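Local coordinates for lipoprotein (Mycoplasma mycoides subsp. capri, PDB 7ADK) that probably acts as a serine protease of the PA clan, being a mycoplasma lipoprotein with a DUF31 peptidase domain, at residues Ser469-Lys472 with Val473-Phe477. Residues are numbered along the deposited sequence; the frame is centred on the assembly and turned at random.
Sequences SEVK and VGQTF
Val471 lays its CG1 methyl against the far edge of the Phe477 ring, near the ring plane: CG1 of Val471 lies 3.3 Å from CZ of Phe477. CE2 of Phe477 lies 3.6 Å from CG1 of Val471, and the two side chains approach from opposite directions. The branch that touches is the one standing anti to the backbone N of Val471 (chi1 166°), while CG2 is turned back beside that nitrogen. Between Val471 and Phe477 the chain reverses through a type II beta turn from Lys472 to Gln475. Its third position is Gly474, whose positive phi of 81° is the value expected there and one that glycine adopts readily. Across the mouth of the turn, CB of Gln475 sits 3.4 Å from O of Lys472, a van der Waals contact. The turn belongs to the connection between strands 461-467 and 486-493, antiparallel neighbours in a sheet of the DUF31 peptidase, a family of the PA clan. With CG anti to the backbone N and the chain extended beyond CG, Gln475 brings OE1 to 4.2 Å from Val471 CG1. Its NE2 makes a weak hydrogen bond to the backbone of the chain of another protein. Backbone hydrogen bonds join Gly474 to Leu272 and Phe477 to Asp270.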
# COMPACT_ATOMS: atom_id res chain seq x y z
N SER B 469 18.52 -9.30 8.51
CA SER B 469 19.22 -10.35 7.77
C SER B 469 18.49 -11.69 7.71
O SER B 469 18.71 -12.49 6.81
CB SER B 469 20.61 -10.52 8.37
OG SER B 469 20.57 -11.14 9.63
N GLU B 470 17.61 -11.94 8.67
CA GLU B 470 16.82 -13.14 8.86
C GLU B 470 15.79 -13.42 7.75
O GLU B 470 15.40 -14.57 7.55
CB GLU B 470 16.13 -13.01 10.23
CG GLU B 470 17.08 -12.95 11.44
CD GLU B 470 17.56 -11.54 11.84
OE1 GLU B 470 17.11 -11.03 12.88
OE2 GLU B 470 18.42 -10.95 11.15
N VAL B 471 15.40 -12.38 7.00
CA VAL B 471 14.37 -12.36 5.94
C VAL B 471 14.73 -13.17 4.69
O VAL B 471 15.90 -13.40 4.39
CB VAL B 471 14.14 -10.88 5.57
CG1 VAL B 471 13.38 -10.58 4.29
CG2 VAL B 471 13.39 -10.17 6.69
N LYS B 472 13.72 -13.59 3.91
CA LYS B 472 13.83 -14.53 2.77
C LYS B 472 13.35 -13.93 1.44
O LYS B 472 12.42 -13.13 1.40
CB LYS B 472 13.10 -15.84 3.11
CG LYS B 472 13.77 -16.59 4.26
CD LYS B 472 13.00 -17.83 4.68
CE LYS B 472 13.67 -18.45 5.91
NZ LYS B 472 12.82 -19.46 6.56
N VAL B 473 14.00 -14.33 0.35
CA VAL B 473 13.69 -13.88 -1.02
C VAL B 473 12.32 -14.37 -1.49
O VAL B 473 11.79 -15.37 -1.01
CB VAL B 473 14.80 -14.25 -2.02
CG1 VAL B 473 16.13 -13.65 -1.60
CG2 VAL B 473 14.98 -15.75 -2.22
N GLY B 474 11.72 -13.63 -2.42
CA GLY B 474 10.38 -13.87 -2.94
C GLY B 474 9.24 -13.34 -2.08
O GLY B 474 8.14 -13.17 -2.58
N GLN B 475 9.49 -13.03 -0.81
CA GLN B 475 8.52 -12.39 0.10
C GLN B 475 8.17 -10.95 -0.33
O GLN B 475 9.03 -10.22 -0.83
CB GLN B 475 9.10 -12.43 1.52
CG GLN B 475 8.14 -11.92 2.60
CD GLN B 475 8.65 -12.12 4.02
OE1 GLN B 475 9.72 -12.64 4.29
NE2 GLN B 475 7.89 -11.72 5.00
N THR B 476 6.93 -10.54 -0.06
CA THR B 476 6.44 -9.16 -0.21
C THR B 476 6.09 -8.56 1.15
O THR B 476 5.29 -9.12 1.90
CB THR B 476 5.28 -9.08 -1.20
OG1 THR B 476 5.77 -9.39 -2.48
CG2 THR B 476 4.67 -7.69 -1.35
N PHE B 477 6.68 -7.42 1.49
CA PHE B 477 6.54 -6.73 2.77
C PHE B 477 5.34 -5.78 2.86
O PHE B 477 4.79 -5.33 1.86
CB PHE B 477 7.85 -5.99 3.05
CG PHE B 477 9.07 -6.88 2.98
CD1 PHE B 477 10.01 -6.69 1.95
CD2 PHE B 477 9.24 -7.95 3.89
CE1 PHE B 477 11.06 -7.60 1.78
CE2 PHE B 477 10.29 -8.87 3.70
CZ PHE B 477 11.17 -8.71 2.63